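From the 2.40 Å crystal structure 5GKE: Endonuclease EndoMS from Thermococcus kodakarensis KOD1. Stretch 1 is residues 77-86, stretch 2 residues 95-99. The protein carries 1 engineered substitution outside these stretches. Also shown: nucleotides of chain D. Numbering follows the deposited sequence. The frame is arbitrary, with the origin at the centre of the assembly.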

ATOM      1  N   TRP A  77       1.851  -7.971  -9.552  1.00 27.57           N
ATOM      2  CA  TRP A  77       2.356  -8.763  -8.436  1.00 30.51           C
ATOM      3  C   TRP A  77       1.415  -9.880  -8.042  1.00 36.95           C
ATOM      4  O   TRP A  77       0.250  -9.896  -8.427  1.00 30.57           O
ATOM      5  CB  TRP A  77       2.612  -7.885  -7.202  1.00 28.94           C
ATOM      6  CG  TRP A  77       1.319  -7.410  -6.596  1.00 38.08           C
ATOM      7  CD1 TRP A  77       0.644  -7.967  -5.548  1.00 33.65           C
ATOM      8  CD2 TRP A  77       0.533  -6.310  -7.035  1.00 28.68           C
ATOM      9  NE1 TRP A  77      -0.511  -7.277  -5.306  1.00 30.49           N
ATOM     10  CE2 TRP A  77      -0.609  -6.250  -6.216  1.00 30.32           C
ATOM     11  CE3 TRP A  77       0.679  -5.360  -8.054  1.00 25.64           C
ATOM     12  CZ2 TRP A  77      -1.592  -5.283  -6.364  1.00 24.50           C
ATOM     13  CZ3 TRP A  77      -0.301  -4.395  -8.206  1.00 37.32           C
ATOM     14  CH2 TRP A  77      -1.423  -4.366  -7.366  1.00 34.89           C
ATOM     15  N   GLN A  78       1.947 -10.813  -7.264  1.00 34.32           N
ATOM     16  CA  GLN A  78       1.126 -11.653  -6.412  1.00 34.67           C
ATOM     17  C   GLN A  78       1.677 -11.573  -5.003  1.00 28.15           C
ATOM     18  O   GLN A  78       2.882 -11.532  -4.813  1.00 32.09           O
ATOM     19  CB  GLN A  78       1.112 -13.103  -6.894  1.00 36.04           C
ATOM     20  CG  GLN A  78       0.261 -13.365  -8.115  1.00 32.72           C
ATOM     21  CD  GLN A  78      -1.213 -13.535  -7.782  1.00 56.38           C
ATOM     22  OE1 GLN A  78      -1.840 -12.642  -7.207  1.00 28.29           O
ATOM     23  NE2 GLN A  78      -1.779 -14.690  -8.155  1.00 53.67           N
ATOM     24  N   PRO A  79       0.790 -11.542  -4.008  1.00 41.16           N
ATOM     25  CA  PRO A  79       1.133 -11.553  -2.582  1.00 31.14           C
ATOM     26  C   PRO A  79       1.565 -12.950  -2.108  1.00 35.77           C
ATOM     27  O   PRO A  79       1.319 -13.920  -2.823  1.00 39.96           O
ATOM     28  CB  PRO A  79      -0.166 -11.088  -1.918  1.00 35.46           C
ATOM     29  CG  PRO A  79      -1.236 -11.501  -2.869  1.00 37.28           C
ATOM     30  CD  PRO A  79      -0.652 -11.347  -4.236  1.00 39.94           C
ATOM     31  N   PRO A  80       2.208 -13.051  -0.925  1.00 28.45           N
ATOM     32  CA  PRO A  80       2.695 -14.327  -0.385  1.00 30.23           C
ATOM     33  C   PRO A  80       1.637 -15.419  -0.482  1.00 41.78           C
ATOM     34  O   PRO A  80       0.470 -15.115  -0.315  1.00 31.48           O
ATOM     35  CB  PRO A  80       2.956 -14.009   1.087  1.00 23.36           C
ATOM     36  CG  PRO A  80       3.216 -12.589   1.129  1.00 37.54           C
ATOM     37  CD  PRO A  80       2.405 -11.951   0.032  1.00 28.73           C
ATOM     38  N   GLY A  81       2.032 -16.655  -0.751  1.00 42.77           N
ATOM     39  CA  GLY A  81       1.074 -17.731  -0.883  1.00 35.57           C
ATOM     40  C   GLY A  81       0.767 -18.184  -2.301  1.00 45.62           C
ATOM     41  O   GLY A  81       0.300 -19.298  -2.504  1.00 54.16           O
ATOM     42  N   SER A  82       1.024 -17.337  -3.288  1.00 34.71           N
ATOM     43  CA  SER A  82       0.973 -17.801  -4.658  1.00 37.24           C
ATOM     44  C   SER A  82       1.922 -18.967  -4.889  1.00 31.52           C
ATOM     45  O   SER A  82       2.964 -19.056  -4.245  1.00 37.82           O
ATOM     46  CB  SER A  82       1.310 -16.671  -5.595  1.00 39.38           C
ATOM     47  OG  SER A  82       0.442 -15.611  -5.294  1.00 62.90           O
ATOM     48  N   ARG A  83       1.519 -19.883  -5.768  1.00 33.21           N
ATOM     49  CA  ARG A  83       2.369 -20.983  -6.214  1.00 42.73           C
ATOM     50  C   ARG A  83       2.807 -20.630  -7.603  1.00 46.27           C
ATOM     51  O   ARG A  83       1.973 -20.299  -8.435  1.00 34.19           O
ATOM     52  CB  ARG A  83       1.646 -22.331  -6.250  1.00 44.54           C
ATOM     53  CG  ARG A  83       1.214 -22.933  -4.930  1.00 61.29           C
ATOM     54  CD  ARG A  83       0.619 -24.339  -5.174  1.00 76.62           C
ATOM     55  NE  ARG A  83       0.106 -24.973  -3.958  1.00 85.60           N
ATOM     56  CZ  ARG A  83       0.860 -25.627  -3.074  1.00 87.88           C
ATOM     57  NH1 ARG A  83       2.172 -25.734  -3.257  1.00 87.16           N
ATOM     58  NH2 ARG A  83       0.305 -26.170  -1.997  1.00 67.93           N
ATOM     59  N   VAL A  84       4.100 -20.715  -7.868  1.00 37.76           N
ATOM     60  CA  VAL A  84       4.594 -20.318  -9.168  1.00 34.59           C
ATOM     61  C   VAL A  84       5.192 -21.523  -9.871  1.00 38.34           C
ATOM     62  O   VAL A  84       5.618 -22.491  -9.239  1.00 38.81           O
ATOM     63  CB  VAL A  84       5.636 -19.190  -9.047  1.00 36.92           C
ATOM     64  CG1 VAL A  84       6.921 -19.738  -8.519  1.00 50.31           C
ATOM     65  CG2 VAL A  84       5.866 -18.524 -10.380  1.00 37.36           C
ATOM     66  N   ARG A  85       5.172 -21.480 -11.191  1.00 35.90           N
ATOM     67  CA  ARG A  85       5.799 -22.514 -11.983  1.00 31.90           C
ATOM     68  C   ARG A  85       6.173 -21.908 -13.329  1.00 34.75           C
ATOM     69  O   ARG A  85       5.617 -20.884 -13.735  1.00 36.39           O
ATOM     70  CB  ARG A  85       4.874 -23.712 -12.151  1.00 35.06           C
ATOM     71  CG  ARG A  85       3.682 -23.444 -13.045  1.00 38.76           C
ATOM     72  CD  ARG A  85       2.800 -24.675 -13.209  1.00 56.54           C
ATOM     73  NE  ARG A  85       1.614 -24.357 -14.003  1.00 69.54           N
ATOM     74  CZ  ARG A  85       0.504 -23.820 -13.500  1.00 62.07           C
ATOM     75  NH1 ARG A  85      -0.522 -23.542 -14.290  1.00 64.20           N
ATOM     76  NH2 ARG A  85       0.426 -23.551 -12.203  1.00 65.10           N
ATOM     77  N   LEU A  86       7.146 -22.516 -13.995  1.00 38.70           N
ATOM     78  CA  LEU A  86       7.558 -22.099 -15.325  1.00 30.92           C
ATOM     79  C   LEU A  86       6.998 -23.058 -16.350  1.00 37.65           C
ATOM     80  O   LEU A  86       7.261 -24.256 -16.285  1.00 47.84           O
ATOM     81  CB  LEU A  86       9.085 -22.039 -15.423  1.00 26.23           C
ATOM     82  CG  LEU A  86       9.724 -21.771 -16.789  1.00 39.07           C
ATOM     83  CD1 LEU A  86       9.220 -20.507 -17.429  1.00 33.51           C
ATOM     84  CD2 LEU A  86      11.260 -21.752 -16.662  1.00 36.62           C
ATOM     85  N   VAL A  95       4.000 -18.442 -14.131  1.00 35.12           N
ATOM     86  CA  VAL A  95       2.556 -18.453 -13.952  1.00 38.32           C
ATOM     87  C   VAL A  95       2.031 -17.987 -12.587  1.00 38.44           C
ATOM     88  O   VAL A  95       1.169 -17.125 -12.573  1.00 55.48           O
ATOM     89  CB  VAL A  95       1.964 -19.810 -14.322  1.00 36.72           C
ATOM     90  CG1 VAL A  95       0.515 -19.883 -13.915  1.00 36.99           C
ATOM     91  CG2 VAL A  95       2.026 -19.961 -15.838  1.00 36.55           C
ATOM     92  N   SER A  96       2.404 -18.558 -11.455  1.00 40.08           N
ATOM     93  CA  SER A  96       1.864 -17.945 -10.202  1.00 51.45           C
ATOM     94  C   SER A  96       0.315 -17.899 -10.033  1.00 41.57           C
ATOM     95  O   SER A  96      -0.349 -16.919 -10.404  1.00 45.37           O
ATOM     96  CB  SER A  96       2.393 -16.525 -10.009  1.00 42.11           C
ATOM     97  OG  SER A  96       2.042 -16.064  -8.717  1.00 47.31           O
ATOM     98  N   ILE A  97      -0.255 -19.004  -9.571  1.00 49.10           N
ATOM     99  CA  ILE A  97      -1.673 -19.084  -9.231  1.00 42.59           C
ATOM    100  C   ILE A  97      -1.944 -18.794  -7.747  1.00 47.31           C
ATOM    101  O   ILE A  97      -1.176 -19.173  -6.871  1.00 36.47           O
ATOM    102  CB  ILE A  97      -2.220 -20.477  -9.594  1.00 45.73           C
ATOM    103  CG1 ILE A  97      -2.323 -20.606 -11.114  1.00 50.41           C
ATOM    104  CG2 ILE A  97      -3.566 -20.741  -8.932  1.00 44.24           C
ATOM    105  CD1 ILE A  97      -2.584 -22.023 -11.606  1.00 71.18           C
ATOM    106  N   ARG A  98      -3.040 -18.102  -7.465  1.00 45.92           N
ATOM    107  CA  ARG A  98      -3.440 -17.868  -6.088  1.00 36.63           C
ATOM    108  C   ARG A  98      -4.826 -18.455  -5.865  1.00 57.98           C
ATOM    109  O   ARG A  98      -5.710 -18.426  -6.756  1.00 41.74           O
ATOM    110  CB  ARG A  98      -3.419 -16.373  -5.780  1.00 50.39           C
ATOM    111  CG  ARG A  98      -3.506 -15.996  -4.333  1.00 41.48           C
ATOM    112  CD  ARG A  98      -3.476 -14.473  -4.210  1.00 40.65           C
ATOM    113  NE  ARG A  98      -3.875 -14.015  -2.876  1.00 47.34           N
ATOM    114  CZ  ARG A  98      -4.471 -12.850  -2.637  1.00 44.07           C
ATOM    115  NH1 ARG A  98      -4.734 -12.038  -3.648  1.00 40.77           N
ATOM    116  NH2 ARG A  98      -4.800 -12.491  -1.397  1.00 49.40           N
ATOM    117  N   ARG A  99      -5.014 -19.017  -4.682  1.00 50.99           N
ATOM    118  CA  ARG A  99      -6.326 -19.523  -4.307  1.00 74.68           C
ATOM    119  C   ARG A  99      -6.911 -18.628  -3.215  1.00 63.95           C
ATOM    120  O   ARG A  99      -6.186 -18.172  -2.329  1.00 77.73           O
ATOM    121  CB  ARG A  99      -6.212 -20.971  -3.837  1.00 86.83           C
ATOM    122  CG  ARG A  99      -7.127 -21.938  -4.552  1.00 87.23           C
ATOM    123  CD  ARG A  99      -6.567 -23.357  -4.463  1.00104.52           C
ATOM    124  NE  ARG A  99      -7.058 -24.203  -5.548  1.00126.79           N
ATOM    125  CZ  ARG A  99      -6.439 -25.293  -5.995  1.00113.88           C
ATOM    126  NH1 ARG A  99      -5.288 -25.684  -5.454  1.00 87.73           N
ATOM    127  NH2 ARG A  99      -6.976 -25.991  -6.990  1.00 83.21           N
TER
ATOM    128  P    DG D   8      -5.285  -1.511  -8.306  0.50 34.63           P
ATOM    129  OP1  DG D   8      -3.819  -1.574  -8.539  0.50 40.51           O
ATOM    130  OP2  DG D   8      -6.104  -0.599  -9.142  0.50 33.95           O
ATOM    131  O5'  DG D   8      -5.853  -2.991  -8.468  0.50 28.40           O
ATOM    132  C5'  DG D   8      -7.222  -3.260  -8.253  0.50 27.30           C
ATOM    133  C4'  DG D   8      -7.397  -4.564  -7.507  0.50 26.67           C
ATOM    134  O4'  DG D   8      -6.763  -5.619  -8.258  0.50 30.00           O
ATOM    135  C3'  DG D   8      -6.763  -4.600  -6.117  0.50 31.97           C
ATOM    136  O3'  DG D   8      -7.531  -5.402  -5.251  0.50 28.61           O
ATOM    137  C2'  DG D   8      -5.397  -5.221  -6.371  0.50 26.52           C
ATOM    138  C1'  DG D   8      -5.706  -6.189  -7.502  0.50 33.07           C
ATOM    139  N9   DG D   8      -4.567  -6.388  -8.382  0.50 32.71           N
ATOM    140  C8   DG D   8      -4.100  -5.513  -9.330  0.50 31.99           C
ATOM    141  N7   DG D   8      -3.048  -5.943  -9.958  0.50 32.71           N
ATOM    142  C5   DG D   8      -2.796  -7.183  -9.384  0.50 31.60           C
ATOM    143  C6   DG D   8      -1.779  -8.118  -9.662  0.50 30.10           C
ATOM    144  O6   DG D   8      -0.867  -8.029 -10.494  0.50 38.87           O
ATOM    145  N1   DG D   8      -1.879  -9.246  -8.853  0.50 32.39           N
ATOM    146  C2   DG D   8      -2.847  -9.445  -7.893  0.50 33.14           C
ATOM    147  N2   DG D   8      -2.784 -10.600  -7.220  0.50 21.08           N
ATOM    148  N3   DG D   8      -3.809  -8.573  -7.621  0.50 28.38           N
ATOM    149  C4   DG D   8      -3.719  -7.467  -8.405  0.50 29.96           C

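The two stretches run antiparallel and meet through a single beta bridge, in which Arg83 and Ile97 form a hydrogen-bonded pair with their CA atoms 5.4 Å apart. Arg83 N donates to Ile97 O at 3.0 Å, nearly straight, and Ile97 N returns a bond to Arg83 O at 2.8 Å with a more bent N-H...O angle of 136°. Further along, Val95 N donates to Arg85 O at 3.0 Å. Two CA-H...O contacts flank the bridge: Ser96 CA approaches Arg83 O at 2.9 Å, so this carbonyl receives both the amide of Ile97 and the CA of the residue before it, and Ser82 CA lies 3.4 Å from Ile97 O. The backbones come especially near at Val84 and Ser96, whose CA atoms are 3.8 Å apart.

Before the bridge, stretch 1 leaves its strand and makes a type II turn from Pro79 to Ser82. Gly81 has phi/psi of 104/-21°, where a CB would be jammed against the preceding carbonyl oxygen. Pro79 O closes the turn, taking a weak bond from Ser82 N at 3.5 Å and a shorter one from Ser82 OG at 3.1 Å.

Gln78 points its CA-to-CB bond toward stretch 2. Its amide NE2 makes a weak hydrogen bond to Ser96 O at 3.5 Å and packs against Arg98 CB at 3.3 Å. Ser96 OG meets carbon on stretch 1, with Gln78 CG and Ser82 CB each 3.3 Å away, and this buried hydroxyl has no hydrogen-bonding partner in the model. Val84 CG2 adds a looser apolar contact, 4.0 Å from Ser96 CB.

Two arginines use the flat guanidinium as a packing surface. Pro79 CG lies over one face of the Arg98 group, 3.5 Å from its CZ, while Arg98 NH1 is hydrogen-bonded elsewhere in the structure. Arg85 extends along stretch 2 so that Val95 CG1 covers one face of its guanidinium, 3.8 Å from Arg85 NH1, and Ile97 CD1 sits at the edge, 3.4 Å from Arg85 NH2. The charged group thus rests on aliphatic carbon.

Trp77 does not touch stretch 2 but serves the DNA: its backbone N donates to O6 of DG8 at 2.9 Å, and N7 of the same base lies over one face of its indole ring. Gln78 OE1 also approaches this guanine, coming 2.2 Å from DG8 N2, a very short separation, so the Gln78 amide lies between the base and stretch 2.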